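PDB 4AW7: beta-porphyranase A from Bacteroides plebeius, which hydrolyses the sulfated red-algal polysaccharide porphyran at beta-D-galactopyranose-(1->4)-alpha-L-galactopyranose-6-sulfate linkages, releasing mainly disaccharides. Local coordinates for residues K321-I326 against Q346-T351; F44-T49 against K54-F59; Y332-Y335 against I341-N344. All coordinates share one frame; numbering follows the deposited sequence.

Contact 1: residues K321-I326 against Q346-T351. With GAL (beta-D-galactopyranose), chain B; L6S (6-O-sulfo-alpha-L-galactopyranose), chain C.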
loop_
_atom_site.group_PDB
_atom_site.type_symbol
_atom_site.label_atom_id
_atom_site.label_comp_id
_atom_site.label_asym_id
_atom_site.label_seq_id
_atom_site.Cartn_x
_atom_site.Cartn_y
_atom_site.Cartn_z
ATOM N N LYS A 321 -5.256 7.026 -20.901
ATOM C CA LYS A 321 -5.170 6.648 -22.316
ATOM C C LYS A 321 -3.783 6.177 -22.707
ATOM O O LYS A 321 -3.609 5.564 -23.746
ATOM C CB LYS A 321 -5.553 7.860 -23.175
ATOM C CG LYS A 321 -7.001 8.231 -23.055
ATOM C CD LYS A 321 -7.389 9.476 -23.887
ATOM C CE LYS A 321 -8.836 9.769 -23.790
ATOM N NZ LYS A 321 -9.246 10.991 -24.466
ATOM N N ALA A 322 -2.783 6.526 -21.904
ATOM C CA ALA A 322 -1.379 6.135 -22.124
ATOM C C ALA A 322 -0.967 6.223 -23.595
ATOM O O ALA A 322 -0.420 5.289 -24.203
ATOM C CB ALA A 322 -1.083 4.739 -21.526
ATOM N N GLU A 323 -1.205 7.404 -24.163
ATOM C CA GLU A 323 -1.038 7.563 -25.625
ATOM C C GLU A 323 0.390 7.408 -26.054
ATOM O O GLU A 323 0.633 7.038 -27.200
ATOM C CB GLU A 323 -1.583 8.916 -26.109
ATOM C CG GLU A 323 -3.045 9.045 -25.859
ATOM C CD GLU A 323 -3.681 10.264 -26.430
ATOM O OE1 GLU A 323 -3.539 10.444 -27.642
ATOM O OE2 GLU A 323 -4.346 10.993 -25.651
ATOM N N TRP A 324 1.321 7.735 -25.166
ATOM C CA TRP A 324 2.755 7.565 -25.413
ATOM C C TRP A 324 3.120 6.151 -25.895
ATOM O O TRP A 324 4.145 5.986 -26.581
ATOM C CB TRP A 324 3.566 7.935 -24.140
ATOM C CG TRP A 324 3.167 7.111 -22.944
ATOM C CD1 TRP A 324 2.225 7.440 -22.006
ATOM C CD2 TRP A 324 3.615 5.790 -22.617
ATOM N NE1 TRP A 324 2.084 6.424 -21.114
ATOM C CE2 TRP A 324 2.927 5.398 -21.440
ATOM C CE3 TRP A 324 4.547 4.909 -23.178
ATOM C CZ2 TRP A 324 3.132 4.177 -20.837
ATOM C CZ3 TRP A 324 4.756 3.691 -22.569
ATOM C CH2 TRP A 324 4.026 3.314 -21.428
ATOM N N HIS A 325 2.324 5.142 -25.551
ATOM C CA HIS A 325 2.634 3.750 -25.912
ATOM C C HIS A 325 2.192 3.412 -27.332
ATOM O O HIS A 325 2.630 2.398 -27.905
ATOM C CB HIS A 325 1.939 2.776 -24.946
ATOM C CG HIS A 325 2.381 1.339 -25.070
ATOM N ND1 HIS A 325 1.807 0.436 -25.942
ATOM C CD2 HIS A 325 3.275 0.631 -24.342
ATOM C CE1 HIS A 325 2.359 -0.756 -25.775
ATOM N NE2 HIS A 325 3.270 -0.659 -24.825
ATOM N N ILE A 326 1.252 4.202 -27.850
ATOM C CA ILE A 326 0.505 3.819 -29.054
ATOM C C ILE A 326 1.298 4.309 -30.276
ATOM O O ILE A 326 1.070 5.400 -30.774
ATOM C CB ILE A 326 -0.931 4.371 -29.049
ATOM C CG1 ILE A 326 -1.666 3.984 -27.764
ATOM C CG2 ILE A 326 -1.697 3.860 -30.267
ATOM C CD1 ILE A 326 -2.998 4.579 -27.613
ATOM N N GLN A 346 -4.884 4.164 -34.978
ATOM C CA GLN A 346 -4.116 4.888 -35.996
ATOM C C GLN A 346 -4.718 6.249 -36.332
ATOM O O GLN A 346 -4.223 6.935 -37.233
ATOM C CB GLN A 346 -3.962 4.036 -37.265
ATOM C CG GLN A 346 -3.487 2.620 -36.990
ATOM C CD GLN A 346 -2.948 1.925 -38.216
ATOM O OE1 GLN A 346 -1.982 2.382 -38.832
ATOM N NE2 GLN A 346 -3.569 0.804 -38.579
ATOM N N ASN A 347 -5.785 6.646 -35.638
ATOM C CA ASN A 347 -6.284 8.018 -35.709
ATOM C C ASN A 347 -6.581 8.549 -34.312
ATOM O O ASN A 347 -7.730 8.729 -33.926
ATOM C CB ASN A 347 -7.525 8.122 -36.606
ATOM C CG ASN A 347 -7.832 9.562 -37.015
ATOM O OD1 ASN A 347 -7.387 10.523 -36.371
ATOM N ND2 ASN A 347 -8.593 9.718 -38.104
ATOM N N LEU A 348 -5.522 8.829 -33.574
ATOM C CA LEU A 348 -5.681 9.214 -32.174
ATOM C C LEU A 348 -6.327 10.582 -32.000
ATOM O O LEU A 348 -6.953 10.847 -30.975
ATOM C CB LEU A 348 -4.340 9.169 -31.444
ATOM C CG LEU A 348 -3.739 7.771 -31.309
ATOM C CD1 LEU A 348 -2.406 7.865 -30.586
ATOM C CD2 LEU A 348 -4.707 6.796 -30.586
ATOM N N LYS A 349 -6.199 11.438 -33.013
ATOM C CA LYS A 349 -6.792 12.775 -32.973
ATOM C C LYS A 349 -8.319 12.712 -32.966
ATOM O O LYS A 349 -8.973 13.496 -32.278
ATOM C CB LYS A 349 -6.306 13.592 -34.178
ATOM N N ASN A 350 -8.887 11.767 -33.708
ATOM C CA ASN A 350 -10.339 11.699 -33.890
ATOM C C ASN A 350 -11.052 10.519 -33.245
ATOM O O ASN A 350 -12.288 10.497 -33.197
ATOM C CB ASN A 350 -10.671 11.705 -35.393
ATOM C CG ASN A 350 -10.149 12.940 -36.103
ATOM O OD1 ASN A 350 -9.318 12.843 -37.012
ATOM N ND2 ASN A 350 -10.614 14.112 -35.677
ATOM N N THR A 351 -10.292 9.535 -32.756
ATOM C CA THR A 351 -10.903 8.289 -32.286
ATOM C C THR A 351 -11.787 8.500 -31.065
ATOM O O THR A 351 -11.536 9.387 -30.260
ATOM C CB THR A 351 -9.834 7.195 -31.969
ATOM O OG1 THR A 351 -10.473 5.937 -31.701
ATOM C CG2 THR A 351 -8.924 7.598 -30.816
HETATM C C1 GAL B . 5.537 5.791 -18.509
HETATM C C2 GAL B . 5.293 7.250 -18.179
HETATM C C3 GAL B . 5.184 7.989 -19.512
HETATM C C4 GAL B . 6.467 7.818 -20.339
HETATM C C5 GAL B . 6.708 6.319 -20.467
HETATM C C6 GAL B . 7.975 6.021 -21.235
HETATM O O2 GAL B . 4.135 7.443 -17.363
HETATM O O3 GAL B . 4.950 9.343 -19.189
HETATM O O4 GAL B . 7.585 8.440 -19.689
HETATM O O5 GAL B . 6.780 5.713 -19.171
HETATM O O6 GAL B . 8.152 4.629 -21.307
HETATM O O1S L6S C . 0.906 5.393 -16.126
HETATM O O2S L6S C . 0.439 4.174 -18.208
HETATM O O3S L6S C . 2.032 6.043 -18.157
HETATM C C1 L6S C . 6.495 2.813 -14.746
HETATM C C2 L6S C . 7.468 3.262 -15.812
HETATM C C3 L6S C . 6.882 2.956 -17.200
HETATM C C4 L6S C . 5.498 3.697 -17.337
HETATM C C5 L6S C . 4.600 3.250 -16.178
HETATM C C6 L6S C . 3.387 4.201 -16.068
HETATM O O2 L6S C . 8.768 2.665 -15.626
HETATM O O3 L6S C . 7.770 3.355 -18.255
HETATM O O4 L6S C . 5.745 5.111 -17.282
HETATM O O5 L6S C . 5.208 3.364 -14.885
HETATM O O6 L6S C . 2.503 3.922 -17.142
HETATM S S1 L6S C . 1.383 4.932 -17.405
#
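E323 and L348 face each other with their CA atoms 8.2 Å apart, a 3-10 turn at 323-325 meeting the irregular loop 346-351 so that side chains alone bridge the gap. L348 reaches across with both methyls: its CD1 lies 4.1 Å from I326 CG2, and its CD2 rests at similar range against I326 CD1, the two branched chains crossing at a slant. E323 runs past L348 in the opposite direction, its extended chain laying OE1 4.1 Å from L348 CD1, a van der Waals approach without polar pairing. P342 and W353 also touch L348. On the sugar side of the turn, W324 points away from the loop, its CG wedged between backbone N and carbonyl carbon (chi1 58°). One indole face packs on GAL of chain B, CZ2 lying 3.7 Å from its C1; H325 CB and A322 O back the other. NE1 gives a weak, bent hydrogen bond of 3.0 Å to sulfate oxygen O3S of L6S. The turn is two-sided: thin, mainly apolar packing toward 346-351, with a carboxylate oxygen at its margin, and opposite it a substrate-binding tryptophan that combines CH-pi-like sugar stacking with recognition of the sulfate that marks porphyran.

Contact 2: residues F44-T49 against K54-F59. With L6S (6-O-sulfo-alpha-L-galactopyranose), chain C.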
loop_
_atom_site.group_PDB
_atom_site.type_symbol
_atom_site.label_atom_id
_atom_site.label_comp_id
_atom_site.label_asym_id
_atom_site.label_seq_id
_atom_site.Cartn_x
_atom_site.Cartn_y
_atom_site.Cartn_z
ATOM N N PHE A 44 -8.671 5.425 -3.687
ATOM C CA PHE A 44 -9.392 5.352 -4.947
ATOM C C PHE A 44 -8.864 6.375 -5.922
ATOM O O PHE A 44 -9.431 7.468 -6.082
ATOM C CB PHE A 44 -10.912 5.441 -4.692
ATOM C CG PHE A 44 -11.385 4.397 -3.722
ATOM C CD1 PHE A 44 -11.203 3.047 -4.011
ATOM C CD2 PHE A 44 -11.873 4.733 -2.471
ATOM C CE1 PHE A 44 -11.543 2.073 -3.081
ATOM C CE2 PHE A 44 -12.228 3.753 -1.577
ATOM C CZ PHE A 44 -12.056 2.433 -1.900
ATOM N N ASN A 45 -7.730 6.026 -6.497
ATOM C CA ASN A 45 -6.926 6.866 -7.372
ATOM C C ASN A 45 -6.613 6.069 -8.626
ATOM O O ASN A 45 -6.672 4.845 -8.642
ATOM C CB ASN A 45 -5.623 7.269 -6.672
ATOM C CG ASN A 45 -5.875 8.064 -5.408
ATOM O OD1 ASN A 45 -6.655 9.023 -5.432
ATOM N ND2 ASN A 45 -5.252 7.693 -4.276
ATOM N N ILE A 46 -6.204 6.795 -9.663
ATOM C CA ILE A 46 -5.578 6.199 -10.836
ATOM C C ILE A 46 -4.135 6.732 -10.954
ATOM O O ILE A 46 -3.790 7.783 -10.433
ATOM C CB ILE A 46 -6.353 6.424 -12.167
ATOM C CG1 ILE A 46 -6.652 7.918 -12.419
ATOM C CG2 ILE A 46 -7.590 5.596 -12.173
ATOM C CD1 ILE A 46 -7.221 8.251 -13.807
ATOM N N HIS A 47 -3.304 5.965 -11.643
ATOM C CA HIS A 47 -1.899 6.283 -11.853
ATOM C C HIS A 47 -1.775 7.210 -13.066
ATOM O O HIS A 47 -1.402 6.798 -14.165
ATOM C CB HIS A 47 -1.102 4.959 -12.037
ATOM C CG HIS A 47 0.376 5.156 -12.039
ATOM N ND1 HIS A 47 1.060 5.602 -13.138
ATOM C CD2 HIS A 47 1.302 5.039 -11.048
ATOM C CE1 HIS A 47 2.348 5.729 -12.834
ATOM N NE2 HIS A 47 2.531 5.392 -11.565
ATOM N N SER A 48 -2.207 8.439 -12.859
ATOM C CA SER A 48 -2.357 9.437 -13.907
ATOM C C SER A 48 -2.379 10.805 -13.303
ATOM O O SER A 48 -2.682 10.972 -12.111
ATOM C CB SER A 48 -3.700 9.181 -14.597
ATOM O OG SER A 48 -3.948 10.057 -15.685
ATOM N N THR A 49 -2.143 11.824 -14.144
ATOM C CA THR A 49 -2.550 13.190 -13.805
ATOM C C THR A 49 -3.370 13.810 -14.947
ATOM O O THR A 49 -3.519 15.049 -15.009
ATOM C CB THR A 49 -1.371 14.093 -13.444
ATOM O OG1 THR A 49 -0.464 14.159 -14.553
ATOM C CG2 THR A 49 -0.628 13.592 -12.203
ATOM N N LYS A 54 -10.753 15.255 -21.424
ATOM C CA LYS A 54 -12.185 15.257 -21.214
ATOM C C LYS A 54 -12.720 13.903 -20.778
ATOM O O LYS A 54 -13.607 13.828 -19.928
ATOM C CB LYS A 54 -12.919 15.773 -22.438
ATOM C CG LYS A 54 -12.723 17.255 -22.577
ATOM C CD LYS A 54 -13.388 17.787 -23.833
ATOM C CE LYS A 54 -13.347 19.311 -23.892
ATOM N NZ LYS A 54 -13.965 19.786 -25.162
ATOM N N ASP A 55 -12.249 12.831 -21.398
ATOM C CA ASP A 55 -12.709 11.498 -21.033
ATOM C C ASP A 55 -12.236 11.069 -19.645
ATOM O O ASP A 55 -13.043 10.553 -18.854
ATOM C CB ASP A 55 -12.271 10.483 -22.075
ATOM C CG ASP A 55 -12.816 10.792 -23.444
ATOM O OD1 ASP A 55 -14.057 10.865 -23.570
ATOM O OD2 ASP A 55 -11.998 11.003 -24.348
ATOM N N VAL A 56 -10.957 11.280 -19.359
ATOM C CA VAL A 56 -10.459 10.949 -18.020
ATOM C C VAL A 56 -11.138 11.794 -16.963
ATOM O O VAL A 56 -11.554 11.299 -15.923
ATOM C CB VAL A 56 -8.950 11.053 -17.930
ATOM C CG1 VAL A 56 -8.430 10.734 -16.538
ATOM C CG2 VAL A 56 -8.275 10.160 -18.963
ATOM N N GLY A 57 -11.309 13.096 -17.222
ATOM C CA GLY A 57 -11.914 13.962 -16.226
ATOM C C GLY A 57 -13.337 13.566 -15.907
ATOM O O GLY A 57 -13.771 13.672 -14.758
ATOM N N LYS A 58 -14.089 13.159 -16.922
ATOM C CA LYS A 58 -15.449 12.689 -16.716
ATOM C C LYS A 58 -15.444 11.401 -15.874
ATOM O O LYS A 58 -16.241 11.256 -14.977
ATOM C CB LYS A 58 -16.169 12.471 -18.050
ATOM C CG LYS A 58 -17.606 11.922 -17.900
ATOM C CD LYS A 58 -18.244 11.709 -19.264
ATOM C CE LYS A 58 -19.167 10.504 -19.314
ATOM N NZ LYS A 58 -20.265 10.573 -18.314
ATOM N N PHE A 59 -14.565 10.461 -16.202
ATOM C CA PHE A 59 -14.428 9.216 -15.418
ATOM C C PHE A 59 -14.160 9.562 -13.932
ATOM O O PHE A 59 -14.746 8.972 -13.028
ATOM C CB PHE A 59 -13.304 8.382 -16.005
ATOM C CG PHE A 59 -12.756 7.371 -15.031
ATOM C CD1 PHE A 59 -13.355 6.139 -14.867
ATOM C CD2 PHE A 59 -11.655 7.679 -14.272
ATOM C CE1 PHE A 59 -12.877 5.246 -13.913
ATOM C CE2 PHE A 59 -11.156 6.775 -13.349
ATOM C CZ PHE A 59 -11.773 5.577 -13.168
HETATM O O1S L6S C . 0.906 5.393 -16.126
HETATM O O2S L6S C . 0.439 4.174 -18.208
HETATM O O3S L6S C . 2.032 6.043 -18.157
HETATM C C1 L6S C . 6.495 2.813 -14.746
HETATM C C2 L6S C . 7.468 3.262 -15.812
HETATM C C3 L6S C . 6.882 2.956 -17.200
HETATM C C4 L6S C . 5.498 3.697 -17.337
HETATM C C5 L6S C . 4.600 3.250 -16.178
HETATM C C6 L6S C . 3.387 4.201 -16.068
HETATM O O2 L6S C . 8.768 2.665 -15.626
HETATM O O3 L6S C . 7.770 3.355 -18.255
HETATM O O4 L6S C . 5.745 5.111 -17.282
HETATM O O5 L6S C . 5.208 3.364 -14.885
HETATM O O6 L6S C . 2.503 3.922 -17.142
HETATM S S1 L6S C . 1.383 4.932 -17.405
#
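I46 points its two branches at two different residues of helix 54-63. Its CD1 meets V56 CG1 at 3.9 Å, the two aliphatic chains set at an angle to one another. Its CG2 comes up to F59 CE2, also at 3.9 Å, and approaches the ring obliquely while the two side chains run past each other in opposite directions. The first torsion sets the branches, CG1 between backbone N and carbonyl carbon (chi1 53°) and CG2 beside the N, and the extended second one carries CD1 out to V56. V56 and F59, three residues apart, form one apolar helix face, also lined by F340. The next residue on the strand side, H47, turns to the substrate instead. It swings its ring away from its own N (chi1 -171°) and presents ND1 to sulfate oxygen O1S of L6S, 3.0 Å away and near the ring plane, with an N-H...O angle of 141°. R69 NH1 is hydrogen-bonded to NE2, the other ring nitrogen, and F317 meets the ring edge-to-face, so its rotation is doubly constrained. The contact belongs to the beta-alpha-beta unit of strand 45-46, helix 54-63 and strand 66-71 in the parallel sheet of the catalytic domain. Buried hydrocarbon thus ties helix to strand, while the adjacent inverse gamma turn centred on H47 delivers a sulfate-binding N-H to the cleft.

Contact 3: residues Y332-Y335 against I341-N344. With L6S (6-O-sulfo-alpha-L-galactopyranose), chain C; GLA (alpha-D-galactopyranose), chain D; GAL (beta-D-galactopyranose), chain E.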
loop_
_atom_site.group_PDB
_atom_site.type_symbol
_atom_site.label_atom_id
_atom_site.label_comp_id
_atom_site.label_asym_id
_atom_site.label_seq_id
_atom_site.Cartn_x
_atom_site.Cartn_y
_atom_site.Cartn_z
ATOM N N TYR A 332 0.945 -0.087 -32.559
ATOM C CA TYR A 332 -0.238 0.699 -32.135
ATOM C C TYR A 332 -1.054 0.066 -30.996
ATOM O O TYR A 332 -2.232 0.383 -30.815
ATOM C CB TYR A 332 -1.144 1.005 -33.337
ATOM C CG TYR A 332 -0.413 1.756 -34.416
ATOM C CD1 TYR A 332 -0.140 3.122 -34.283
ATOM C CD2 TYR A 332 0.060 1.093 -35.539
ATOM C CE1 TYR A 332 0.550 3.820 -35.275
ATOM C CE2 TYR A 332 0.754 1.774 -36.530
ATOM C CZ TYR A 332 0.992 3.134 -36.398
ATOM O OH TYR A 332 1.679 3.798 -37.402
ATOM N N THR A 333 -0.410 -0.807 -30.226
ATOM C CA THR A 333 -1.037 -1.358 -29.062
ATOM C C THR A 333 -1.046 -0.337 -27.917
ATOM O O THR A 333 -0.207 0.561 -27.835
ATOM C CB THR A 333 -0.346 -2.648 -28.577
ATOM O OG1 THR A 333 1.013 -2.374 -28.215
ATOM C CG2 THR A 333 -0.418 -3.737 -29.618
ATOM N N SER A 334 -2.018 -0.531 -27.034
ATOM C CA SER A 334 -2.089 0.217 -25.777
ATOM C C SER A 334 -1.196 -0.456 -24.735
ATOM O O SER A 334 -0.839 -1.637 -24.853
ATOM C CB SER A 334 -3.527 0.249 -25.303
ATOM O OG SER A 334 -4.310 1.085 -26.149
ATOM N N TYR A 335 -0.808 0.326 -23.736
ATOM C CA TYR A 335 -0.047 -0.180 -22.587
ATOM C C TYR A 335 -0.979 -1.004 -21.700
ATOM O O TYR A 335 -2.133 -0.663 -21.523
ATOM C CB TYR A 335 0.517 0.998 -21.804
ATOM C CG TYR A 335 1.411 0.652 -20.659
ATOM C CD1 TYR A 335 2.501 -0.189 -20.809
ATOM C CD2 TYR A 335 1.215 1.232 -19.420
ATOM C CE1 TYR A 335 3.354 -0.465 -19.731
ATOM C CE2 TYR A 335 2.051 0.961 -18.344
ATOM C CZ TYR A 335 3.120 0.115 -18.491
ATOM O OH TYR A 335 3.935 -0.119 -17.408
ATOM N N ILE A 341 -9.079 2.629 -24.085
ATOM C CA ILE A 341 -8.541 1.975 -25.270
ATOM C C ILE A 341 -9.184 2.677 -26.461
ATOM O O ILE A 341 -10.401 2.830 -26.491
ATOM C CB ILE A 341 -8.893 0.480 -25.280
ATOM C CG1 ILE A 341 -8.442 -0.186 -23.966
ATOM C CG2 ILE A 341 -8.315 -0.199 -26.520
ATOM C CD1 ILE A 341 -6.941 -0.216 -23.687
ATOM N N PRO A 342 -8.369 3.099 -27.433
ATOM C CA PRO A 342 -8.962 3.826 -28.568
ATOM C C PRO A 342 -9.621 2.865 -29.531
ATOM O O PRO A 342 -9.061 1.825 -29.845
ATOM C CB PRO A 342 -7.758 4.503 -29.188
ATOM C CG PRO A 342 -6.629 3.525 -28.968
ATOM C CD PRO A 342 -6.906 2.980 -27.563
ATOM N N ASP A 343 -10.785 3.265 -30.040
ATOM C CA ASP A 343 -11.467 2.480 -31.055
ATOM C C ASP A 343 -10.652 2.389 -32.358
ATOM O O ASP A 343 -10.623 1.334 -32.984
ATOM C CB ASP A 343 -12.880 3.041 -31.250
ATOM C CG ASP A 343 -13.752 2.825 -30.006
ATOM O OD1 ASP A 343 -13.762 1.681 -29.509
ATOM O OD2 ASP A 343 -14.413 3.772 -29.505
ATOM N N ASN A 344 -9.966 3.467 -32.719
ATOM C CA ASN A 344 -9.065 3.503 -33.873
ATOM C C ASN A 344 -7.653 3.993 -33.488
ATOM O O ASN A 344 -7.386 5.175 -33.478
ATOM C CB ASN A 344 -9.660 4.405 -34.959
ATOM C CG ASN A 344 -8.832 4.406 -36.217
ATOM O OD1 ASN A 344 -7.721 3.872 -36.245
ATOM N ND2 ASN A 344 -9.362 5.012 -37.277
HETATM O O1S L6S C . 0.906 5.393 -16.126
HETATM O O2S L6S C . 0.439 4.174 -18.208
HETATM O O3S L6S C . 2.032 6.043 -18.157
HETATM C C1 L6S C . 6.495 2.813 -14.746
HETATM C C2 L6S C . 7.468 3.262 -15.812
HETATM C C3 L6S C . 6.882 2.956 -17.200
HETATM C C4 L6S C . 5.498 3.697 -17.337
HETATM C C5 L6S C . 4.600 3.250 -16.178
HETATM C C6 L6S C . 3.387 4.201 -16.068
HETATM O O2 L6S C . 8.768 2.665 -15.626
HETATM O O3 L6S C . 7.770 3.355 -18.255
HETATM O O4 L6S C . 5.745 5.111 -17.282
HETATM O O5 L6S C . 5.208 3.364 -14.885
HETATM O O6 L6S C . 2.503 3.922 -17.142
HETATM S S1 L6S C . 1.383 4.932 -17.405
HETATM C C1 GLA D . 7.182 -0.848 -11.908
HETATM C C2 GLA D . 7.340 0.336 -12.881
HETATM C C3 GLA D . 6.137 0.456 -13.798
HETATM C C4 GLA D . 5.727 -0.875 -14.377
HETATM C C5 GLA D . 5.511 -1.883 -13.235
HETATM C C6 GLA D . 4.793 -3.168 -13.788
HETATM O O1 GLA D . 6.379 -0.645 -10.824
HETATM O O2 GLA D . 7.585 1.566 -12.125
HETATM O O3 GLA D . 6.416 1.254 -14.917
HETATM O O4 GLA D . 6.739 -1.349 -15.286
HETATM O O5 GLA D . 6.858 -2.044 -12.592
HETATM O O6 GLA D . 3.317 -2.972 -13.647
HETATM C C1 GAL E . 7.182 -0.848 -11.908
HETATM C C2 GAL E . 7.340 0.336 -12.881
HETATM C C3 GAL E . 6.137 0.456 -13.798
HETATM C C4 GAL E . 5.727 -0.875 -14.377
HETATM C C5 GAL E . 5.511 -1.883 -13.235
HETATM C C6 GAL E . 4.793 -3.168 -13.788
HETATM O O1 GAL E . 8.418 -0.922 -11.090
HETATM O O2 GAL E . 7.585 1.566 -12.125
HETATM O O3 GAL E . 6.416 1.254 -14.917
HETATM O O4 GAL E . 6.739 -1.349 -15.286
HETATM O O5 GAL E . 6.858 -2.044 -12.592
HETATM O O6 GAL E . 3.317 -2.972 -13.647
#
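S334 holds OG beside its own backbone N (chi1 -70°), and I341 folds its chain back through two torsions (chi1 -54°, chi2 -64°), which carries CD1 over to the serine although the CB bond of I341 is not aimed at it. CD1 then lies 3.8 Å from S334 CB and equally far from S334 OG. The hydroxyl oxygen also sits 3.5 Å from P342 CD, touching that ring carbon. These meetings are van der Waals contacts of a small side chain against the end of strand 340-342, with the CA atoms of S334 and I341 6.7 Å apart. W353 and T351 touch P342, while S334 is fixed through its backbone to Y285. The neighbouring Y335 sends its ring the other way, into the glycan pocket. Its CE2 approaches O6 of L6S at 3.2 Å, obliquely to the ring, and CD2 lies 3.3 Å from sulfate oxygen O2S. The phenol OH comes within 3.6 Å of C4 of the next galactose, modelled as both anomers, GLA and GAL. With an alanine at Y335 the ring is gone, which is likely to leave O6 and O2S of L6S without the ring beside them and W324 without the one it meets. Van der Waals contacts of S334, through CB and OG, thus join loop to strand end, while Y335 meets L6S with ring carbons and the next galactose with its OH.

How the contacts relate
Contacts 2 and 3 are buried; contact 2 is all hydrocarbon, between strand and helix of the catalytic sheet, whereas contact 3 joins a loop to a strand end and includes a hydroxyl. Contact 1, between two loops, is only partly buried. Contact 3 is nested in the loop closed by contact 1, their centres about 6 Å apart, and they share polar ties: H325 ND1 to T333 O, and T351 OG1 to N344 N, both probable hydrogen bonds. Contacts 1 and 2, their centres about 16 Å apart, are bridged by the salt bridge of K321 with D55. All three reach the same L6S: W324 and A322, H47, and Y335.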